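Long-range contacts in phenylurea hydrolase B (Mycobacterium brisbanense, PDB 4WHB), which probably hydrolyses carbon-nitrogen bonds other than peptide bonds, acting as a zinc-dependent amidohydrolase on phenylurea herbicides such as diuron: residues Leu205-Ser210 with Pro234-Met239; Tyr285-Ile290 with Arg330-Ala335; Asp294-Leu299 with Asn336-Leu341. All coordinates share one frame; numbering follows the deposited sequence.

Contact 1: Leu205-Ser210 with Pro234-Met239; sequences LKIAVS and PVLEVM
In this strand-helix pair of the beta/alpha barrel, helix 233-246 lies in the crossover that carries the chain from strand 205-208 to its parallel neighbour 250-253. Over the short segments the helix runs back almost exactly against the strand, at 172°, with the axes 10.0 Å apart, and the gap is filled mainly by apolar side chains. The dense part centres on Ile207, which points at the helix and divides its branches between two partners. With CG1 beside the backbone N (chi1 -61°), Ile207 CG2 is anti to it and meets Leu236 CD1 at 3.6 Å, while CD1 reaches Met239 CB at 3.9 Å. The packing thins toward the start of the strand, where Leu205 CD2 merely comes within 4.3 Å of Met239 O and Leu205 also touches Tyr197 and Leu198 of helix 187-198. Pro234, Glu237 and Val238, which do not touch the strand, are partly exposed, and Glu237 points away from it. Met239 starts toward the strand, but its extended chain runs off, with Val190 against it. Beyond the strand, the second methyl of Leu236 is used: its CD2 packs 3.7 Å from Val209 CG1, the two side chains crossing at about a right angle.

Contact 2: Tyr285-Ile290 with Arg330-Ala335; sequences YLIDKI and RNLISA
Tyr285 and Leu286 lead into helix 287-293 and face helix 257-265 rather than the partner segment, the tyrosine against Asp261 and Leu286 against Leu260 and Asp261. Ile287 follows as the residue that makes most of this helix-helix contact, pointing at 330-335 and touching Asn331, Leu332 and, just past the helix, Ala335. Its CG1 lies beside the backbone N (chi1 -77°) and meets Leu332 CD2 at 3.6 Å. Its CG2, anti to that nitrogen, packs 3.6 Å from Ala335 CB and also borders the same leucine methyl, and at the far tip Ile287 CD1 comes to 4.2 Å from Asn331 CB. Leu332 thus sets its CD2 methyl against the fork of the isoleucine, the two side chains crossing obliquely. Asp288 is exposed, and Lys289 turns from the interface to form a salt bridge with Glu265. One turn beyond Ile287, Ile290 points the same way and adds a looser touch, its CD1 4.3 Å from Leu332 CD2. The contact joins two neighbouring outer helices of the barrel, each leading into one of the paired strands 296-299 and 339-341, while helix 257-265 covers another side of the first helix, where Val264 meets Ile290.

Contact 3: Asp294-Leu299 with Asn336-Leu341; sequences DSWAGL and NAKILL
Backbone hydrogen bonds join strands 296-299 and 339-341 side by side in parallel. Ala297 is gripped at both ends: its N donates to Lys338 O at 2.6 Å, and its O accepts a weak bond from Leu340 N at 2.9 Å. A CA-H...O contact from Ile339 CA falls on Ala297 O. A third polar link comes from the Lys338 side chain, which bends at its last two torsions so that NZ donates to Ser295 O at 3.1 Å, from well above the carbonyl plane; Asp294 OD2, 5.1 Å from Lys338 NZ, may add a mild attraction. The aliphatic root of this lysine serves the aromatic contact, a CH-pi interaction in which Lys338 CB lies over one face of the Trp296 indole, 3.9 Å from the centroid of its six-membered ring. Ile339 O sits in plane at the indole edge. Apolar contacts occupy both sheet faces. Leu299 CD1 packs on Ile339 CG2 at 3.5 Å on the side covered by helices 326-334 and 371-381, while Leu340 CB rests 3.4 Å from Gly298 CA on the other. Parallel neighbours alternating with outer helices are characteristic of the TIM-barrel amidohydrolase fold, here close to the zinc ligand His273.

Overall arrangement
Contacts 1 and 3 both reach the run of parallel barrel strands from 205-208 to 339-341, yet do not touch, their centres about 20 Å apart. Contacts 2 and 3 meet directly: helices 287-293 and 326-334 are each followed by one of the paired strands, so their segments alternate along the chain, and Ile333 packs on Ile339. Contact 3, about 13 Å from the chain's centre, relies on backbone bonds and a lysine-tryptophan pair and is partly buried, its Asp294 and Asn336 exposed. Contacts 1 and 2 lie farther out, about 20 and 22 Å from that centre, yet are buried and join mainly aliphatic branches, strand to helix in one and helix to helix in the other.

Contact 1: Leu205-Ser210 with Pro234-Met239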
loop_
_atom_site.group_PDB
_atom_site.type_symbol
_atom_site.label_atom_id
_atom_site.label_comp_id
_atom_site.label_asym_id
_atom_site.label_seq_id
_atom_site.Cartn_x
_atom_site.Cartn_y
_atom_site.Cartn_z
ATOM N N LEU C 205 20.617 -1.242 30.331
ATOM C CA LEU C 205 19.980 -0.334 29.388
ATOM C C LEU C 205 20.572 -0.227 28.009
ATOM O O LEU C 205 21.691 0.169 27.861
ATOM C CB LEU C 205 19.947 1.051 29.956
ATOM C CG LEU C 205 18.725 1.773 29.458
ATOM C CD1 LEU C 205 17.491 1.074 29.969
ATOM C CD2 LEU C 205 18.793 3.248 29.784
ATOM N N LYS C 206 19.733 -0.470 27.012
ATOM C CA LYS C 206 20.069 -0.274 25.629
ATOM C C LYS C 206 19.464 1.043 25.282
ATOM O O LYS C 206 18.287 1.200 25.370
ATOM C CB LYS C 206 19.461 -1.385 24.765
ATOM C CG LYS C 206 20.406 -2.238 23.936
ATOM C CD LYS C 206 20.060 -2.265 22.465
ATOM C CE LYS C 206 20.932 -3.165 21.631
ATOM N NZ LYS C 206 20.220 -3.898 20.569
ATOM N N ILE C 207 20.294 1.993 24.897
ATOM C CA ILE C 207 19.849 3.334 24.489
ATOM C C ILE C 207 19.869 3.368 22.991
ATOM O O ILE C 207 20.927 3.204 22.412
ATOM C CB ILE C 207 20.766 4.458 25.058
ATOM C CG1 ILE C 207 20.744 4.418 26.576
ATOM C CG2 ILE C 207 20.303 5.824 24.587
ATOM C CD1 ILE C 207 21.731 5.380 27.207
ATOM N N ALA C 208 18.726 3.596 22.351
ATOM C CA ALA C 208 18.738 3.497 20.923
ATOM C C ALA C 208 19.199 4.835 20.435
ATOM O O ALA C 208 18.427 5.785 20.456
ATOM C CB ALA C 208 17.376 3.122 20.353
ATOM N N VAL C 209 20.440 4.878 19.965
ATOM C CA VAL C 209 21.047 6.100 19.516
ATOM C C VAL C 209 20.604 6.388 18.092
ATOM O O VAL C 209 20.478 7.555 17.729
ATOM C CB VAL C 209 22.586 6.004 19.604
ATOM C CG1 VAL C 209 23.246 7.342 19.253
ATOM C CG2 VAL C 209 23.013 5.543 20.980
ATOM N N SER C 210 20.337 5.346 17.309
ATOM C CA SER C 210 19.974 5.528 15.915
ATOM C C SER C 210 18.720 4.765 15.523
ATOM O O SER C 210 18.248 3.865 16.228
ATOM C CB SER C 210 21.118 5.084 15.023
ATOM O OG SER C 210 22.239 4.673 15.777
ATOM N N PRO C 234 22.868 16.124 24.159
ATOM C CA PRO C 234 22.490 16.305 25.584
ATOM C C PRO C 234 21.508 15.276 26.151
ATOM O O PRO C 234 21.746 14.793 27.255
ATOM C CB PRO C 234 21.870 17.701 25.605
ATOM C CG PRO C 234 22.658 18.438 24.564
ATOM C CD PRO C 234 23.004 17.425 23.484
ATOM N N VAL C 235 20.435 14.933 25.417
ATOM C CA VAL C 235 19.425 14.003 25.931
ATOM C C VAL C 235 20.031 12.633 26.146
ATOM O O VAL C 235 19.525 11.838 26.943
ATOM C CB VAL C 235 18.181 13.948 25.017
ATOM C CG1 VAL C 235 17.184 12.869 25.445
ATOM C CG2 VAL C 235 17.491 15.296 25.051
ATOM N N LEU C 236 21.136 12.350 25.467
ATOM C CA LEU C 236 21.733 11.021 25.506
ATOM C C LEU C 236 22.490 10.703 26.780
ATOM O O LEU C 236 22.457 9.583 27.234
ATOM C CB LEU C 236 22.629 10.843 24.283
ATOM C CG LEU C 236 22.441 9.555 23.493
ATOM C CD1 LEU C 236 20.978 9.191 23.489
ATOM C CD2 LEU C 236 22.981 9.746 22.084
ATOM N N GLU C 237 23.177 11.685 27.359
ATOM C CA GLU C 237 23.817 11.494 28.686
ATOM C C GLU C 237 22.777 11.416 29.768
ATOM O O GLU C 237 22.955 10.716 30.774
ATOM C CB GLU C 237 24.782 12.633 29.052
ATOM C CG GLU C 237 26.259 12.335 28.790
ATOM C CD GLU C 237 26.680 12.715 27.390
ATOM O OE1 GLU C 237 25.770 12.885 26.549
ATOM O OE2 GLU C 237 27.916 12.863 27.148
ATOM N N VAL C 238 21.664 12.123 29.552
ATOM C CA VAL C 238 20.626 12.205 30.559
ATOM C C VAL C 238 20.096 10.822 30.852
ATOM O O VAL C 238 19.499 10.609 31.872
ATOM C CB VAL C 238 19.513 13.162 30.096
ATOM C CG1 VAL C 238 18.164 12.877 30.780
ATOM C CG2 VAL C 238 19.941 14.594 30.326
ATOM N N MET C 239 20.302 9.889 29.937
ATOM C CA MET C 239 19.952 8.494 30.205
ATOM C C MET C 239 21.148 7.663 30.631
ATOM O O MET C 239 20.978 6.654 31.330
ATOM C CB MET C 239 19.296 7.887 28.987
ATOM C CG MET C 239 18.293 8.816 28.387
ATOM S SD MET C 239 18.010 8.381 26.702
ATOM C CE MET C 239 16.384 9.151 26.486
#

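Contact 2: Tyr285-Ile290 with Arg330-Ala335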
loop_
_atom_site.group_PDB
_atom_site.type_symbol
_atom_site.label_atom_id
_atom_site.label_comp_id
_atom_site.label_asym_id
_atom_site.label_seq_id
_atom_site.Cartn_x
_atom_site.Cartn_y
_atom_site.Cartn_z
ATOM N N TYR C 285 39.980 5.315 12.196
ATOM C CA TYR C 285 40.181 6.413 13.152
ATOM C C TYR C 285 39.568 5.965 14.473
ATOM O O TYR C 285 40.256 5.835 15.485
ATOM C CB TYR C 285 39.552 7.727 12.564
ATOM C CG TYR C 285 38.863 8.727 13.480
ATOM C CD1 TYR C 285 39.427 9.093 14.700
ATOM C CD2 TYR C 285 37.663 9.344 13.100
ATOM C CE1 TYR C 285 38.811 10.023 15.535
ATOM C CE2 TYR C 285 37.015 10.237 13.941
ATOM C CZ TYR C 285 37.602 10.599 15.146
ATOM O OH TYR C 285 36.972 11.522 15.969
ATOM N N LEU C 286 38.254 5.751 14.397
ATOM C CA LEU C 286 37.371 5.212 15.445
ATOM C C LEU C 286 37.764 3.857 16.023
ATOM O O LEU C 286 37.565 3.596 17.212
ATOM C CB LEU C 286 35.963 5.050 14.856
ATOM C CG LEU C 286 34.750 5.396 15.724
ATOM C CD1 LEU C 286 34.776 6.880 16.020
ATOM C CD2 LEU C 286 33.440 5.003 15.067
ATOM N N ILE C 287 38.273 2.975 15.176
ATOM C CA ILE C 287 38.760 1.670 15.630
ATOM C C ILE C 287 39.772 1.928 16.731
ATOM O O ILE C 287 39.737 1.296 17.789
ATOM C CB ILE C 287 39.433 0.856 14.509
ATOM C CG1 ILE C 287 38.384 0.232 13.583
ATOM C CG2 ILE C 287 40.272 -0.257 15.098
ATOM C CD1 ILE C 287 38.459 0.693 12.161
ATOM N N ASP C 288 40.642 2.902 16.491
ATOM C CA ASP C 288 41.668 3.247 17.452
ATOM C C ASP C 288 41.180 4.200 18.507
ATOM O O ASP C 288 41.977 4.723 19.266
ATOM C CB ASP C 288 42.908 3.815 16.755
ATOM C CG ASP C 288 43.920 2.736 16.448
ATOM O OD1 ASP C 288 44.767 2.362 17.339
ATOM O OD2 ASP C 288 43.800 2.227 15.308
ATOM N N LYS C 289 39.883 4.470 18.500
ATOM C CA LYS C 289 39.214 5.085 19.647
ATOM C C LYS C 289 38.562 4.020 20.527
ATOM O O LYS C 289 38.867 3.948 21.711
ATOM C CB LYS C 289 38.213 6.145 19.223
ATOM C CG LYS C 289 38.813 7.550 19.376
ATOM C CD LYS C 289 37.927 8.659 18.839
ATOM C CE LYS C 289 36.605 8.624 19.569
ATOM N NZ LYS C 289 35.825 9.870 19.415
ATOM N N ILE C 290 37.691 3.167 19.962
ATOM C CA ILE C 290 37.179 1.998 20.692
ATOM C C ILE C 290 38.317 1.257 21.359
ATOM O O ILE C 290 38.335 1.160 22.572
ATOM C CB ILE C 290 36.476 0.995 19.753
ATOM C CG1 ILE C 290 35.169 1.595 19.207
ATOM C CG2 ILE C 290 36.294 -0.389 20.443
ATOM C CD1 ILE C 290 35.035 1.397 17.709
ATOM N N ARG C 330 37.072 -7.495 10.849
ATOM C CA ARG C 330 38.489 -7.869 10.874
ATOM C C ARG C 330 39.435 -6.761 11.378
ATOM O O ARG C 330 40.366 -7.026 12.128
ATOM C CB ARG C 330 38.949 -8.235 9.459
ATOM C CG ARG C 330 38.373 -9.512 8.942
ATOM C CD ARG C 330 38.303 -9.448 7.452
ATOM N NE ARG C 330 37.786 -10.684 6.909
ATOM C CZ ARG C 330 36.942 -10.775 5.905
ATOM N NH1 ARG C 330 36.480 -9.677 5.324
ATOM N NH2 ARG C 330 36.538 -11.981 5.481
ATOM N N ASN C 331 39.218 -5.551 10.926
ATOM C CA ASN C 331 40.014 -4.437 11.396
ATOM C C ASN C 331 39.973 -4.386 12.922
ATOM O O ASN C 331 41.017 -4.287 13.550
ATOM C CB ASN C 331 39.541 -3.096 10.809
ATOM C CG ASN C 331 39.503 -3.100 9.293
ATOM O OD1 ASN C 331 39.870 -4.088 8.654
ATOM N ND2 ASN C 331 39.064 -2.003 8.720
ATOM N N LEU C 332 38.777 -4.499 13.505
ATOM C CA LEU C 332 38.622 -4.524 14.948
ATOM C C LEU C 332 39.200 -5.804 15.572
ATOM O O LEU C 332 39.773 -5.767 16.675
ATOM C CB LEU C 332 37.147 -4.388 15.323
ATOM C CG LEU C 332 36.559 -3.014 15.014
ATOM C CD1 LEU C 332 35.042 -3.114 15.008
ATOM C CD2 LEU C 332 37.024 -1.970 16.027
ATOM N N ILE C 333 39.050 -6.924 14.877
ATOM C CA ILE C 333 39.659 -8.174 15.317
ATOM C C ILE C 333 41.188 -8.069 15.318
ATOM O O ILE C 333 41.866 -8.340 16.327
ATOM C CB ILE C 333 39.215 -9.356 14.432
ATOM C CG1 ILE C 333 37.756 -9.693 14.763
ATOM C CG2 ILE C 333 40.083 -10.577 14.695
ATOM C CD1 ILE C 333 37.064 -10.533 13.721
ATOM N N SER C 334 41.721 -7.665 14.180
ATOM C CA SER C 334 43.155 -7.533 14.026
ATOM C C SER C 334 43.685 -6.268 14.705
ATOM O O SER C 334 44.897 -6.078 14.764
ATOM C CB SER C 334 43.524 -7.562 12.526
ATOM O OG SER C 334 42.565 -6.863 11.754
ATOM N N ALA C 335 42.800 -5.404 15.190
ATOM C CA ALA C 335 43.224 -4.304 16.069
ATOM C C ALA C 335 43.012 -4.681 17.493
ATOM O O ALA C 335 43.217 -3.847 18.387
ATOM C CB ALA C 335 42.441 -3.026 15.779
#

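Contact 3: Asp294-Leu299 with Asn336-Leu341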
loop_
_atom_site.group_PDB
_atom_site.type_symbol
_atom_site.label_atom_id
_atom_site.label_comp_id
_atom_site.label_asym_id
_atom_site.label_seq_id
_atom_site.Cartn_x
_atom_site.Cartn_y
_atom_site.Cartn_z
ATOM N N ASP C 294 38.399 1.808 25.322
ATOM C CA ASP C 294 38.156 0.709 26.220
ATOM C C ASP C 294 36.724 0.344 26.641
ATOM O O ASP C 294 36.434 0.153 27.840
ATOM C CB ASP C 294 39.010 0.922 27.464
ATOM C CG ASP C 294 40.471 1.161 27.113
ATOM O OD1 ASP C 294 40.805 2.344 26.826
ATOM O OD2 ASP C 294 41.257 0.169 27.105
ATOM N N SER C 295 35.828 0.227 25.653
ATOM C CA SER C 295 34.502 -0.368 25.854
ATOM C C SER C 295 34.328 -1.546 24.890
ATOM O O SER C 295 34.932 -1.570 23.798
ATOM C CB SER C 295 33.447 0.665 25.623
ATOM O OG SER C 295 33.596 1.273 24.356
ATOM N N TRP C 296 33.550 -2.545 25.304
ATOM C CA TRP C 296 33.513 -3.800 24.564
ATOM C C TRP C 296 32.694 -3.693 23.275
ATOM O O TRP C 296 31.779 -2.863 23.175
ATOM C CB TRP C 296 32.969 -4.899 25.446
ATOM C CG TRP C 296 33.920 -5.322 26.538
ATOM C CD1 TRP C 296 34.239 -4.621 27.660
ATOM C CD2 TRP C 296 34.645 -6.552 26.606
ATOM N NE1 TRP C 296 35.128 -5.330 28.406
ATOM C CE2 TRP C 296 35.393 -6.519 27.780
ATOM C CE3 TRP C 296 34.741 -7.670 25.781
ATOM C CZ2 TRP C 296 36.240 -7.578 28.155
ATOM C CZ3 TRP C 296 35.579 -8.707 26.147
ATOM C CH2 TRP C 296 36.314 -8.662 27.312
ATOM N N ALA C 297 33.027 -4.517 22.281
ATOM C CA ALA C 297 32.412 -4.418 20.930
ATOM C C ALA C 297 31.886 -5.761 20.422
ATOM O O ALA C 297 32.652 -6.689 20.143
ATOM C CB ALA C 297 33.424 -3.880 19.951
ATOM N N GLY C 298 30.573 -5.866 20.300
ATOM C CA GLY C 298 29.969 -7.055 19.735
ATOM C C GLY C 298 29.879 -6.937 18.226
ATOM O O GLY C 298 29.651 -5.854 17.671
ATOM N N LEU C 299 30.066 -8.068 17.563
ATOM C CA LEU C 299 29.993 -8.133 16.141
ATOM C C LEU C 299 28.993 -9.221 15.846
ATOM O O LEU C 299 28.926 -10.211 16.617
ATOM C CB LEU C 299 31.341 -8.539 15.528
ATOM C CG LEU C 299 32.610 -7.728 15.727
ATOM C CD1 LEU C 299 33.104 -7.987 17.128
ATOM C CD2 LEU C 299 33.689 -8.137 14.740
ATOM N N ASN C 336 42.585 -5.918 17.719
ATOM C CA ASN C 336 42.238 -6.375 19.059
ATOM C C ASN C 336 41.252 -5.445 19.737
ATOM O O ASN C 336 41.452 -5.017 20.878
ATOM C CB ASN C 336 43.462 -6.554 19.945
ATOM C CG ASN C 336 44.040 -7.938 19.848
ATOM O OD1 ASN C 336 43.660 -8.843 20.624
ATOM N ND2 ASN C 336 44.973 -8.127 18.887
ATOM N N ALA C 337 40.172 -5.133 19.045
ATOM C CA ALA C 337 39.033 -4.584 19.741
ATOM C C ALA C 337 38.515 -5.691 20.666
ATOM O O ALA C 337 38.507 -6.881 20.310
ATOM C CB ALA C 337 37.971 -4.158 18.768
ATOM N N LYS C 338 38.128 -5.325 21.865
ATOM C CA LYS C 338 37.512 -6.295 22.762
ATOM C C LYS C 338 36.131 -6.689 22.191
ATOM O O LYS C 338 35.295 -5.819 21.893
ATOM C CB LYS C 338 37.384 -5.708 24.168
ATOM C CG LYS C 338 38.710 -5.175 24.712
ATOM C CD LYS C 338 38.506 -4.308 25.923
ATOM C CE LYS C 338 37.528 -3.185 25.662
ATOM N NZ LYS C 338 37.787 -2.445 24.426
ATOM N N ILE C 339 35.931 -7.992 22.026
ATOM C CA ILE C 339 34.871 -8.516 21.191
ATOM C C ILE C 339 33.827 -9.260 22.023
ATOM O O ILE C 339 34.135 -9.838 23.050
ATOM C CB ILE C 339 35.480 -9.411 20.070
ATOM C CG1 ILE C 339 36.186 -8.543 19.027
ATOM C CG2 ILE C 339 34.432 -10.336 19.401
ATOM C CD1 ILE C 339 37.279 -9.281 18.316
ATOM N N LEU C 340 32.579 -9.207 21.560
ATOM C CA LEU C 340 31.424 -9.771 22.273
ATOM C C LEU C 340 30.671 -10.757 21.382
ATOM O O LEU C 340 30.737 -10.672 20.193
ATOM C CB LEU C 340 30.502 -8.619 22.660
ATOM C CG LEU C 340 29.550 -8.876 23.811
ATOM C CD1 LEU C 340 30.324 -8.712 25.087
ATOM C CD2 LEU C 340 28.388 -7.874 23.792
ATOM N N LEU C 341 29.955 -11.702 21.948
ATOM C CA LEU C 341 29.094 -12.581 21.144
ATOM C C LEU C 341 27.723 -11.938 21.028
ATOM O O LEU C 341 26.958 -11.867 21.980
ATOM C CB LEU C 341 28.981 -14.019 21.691
ATOM C CG LEU C 341 28.527 -15.053 20.666
ATOM C CD1 LEU C 341 28.929 -16.459 21.065
ATOM C CD2 LEU C 341 27.028 -15.025 20.473
#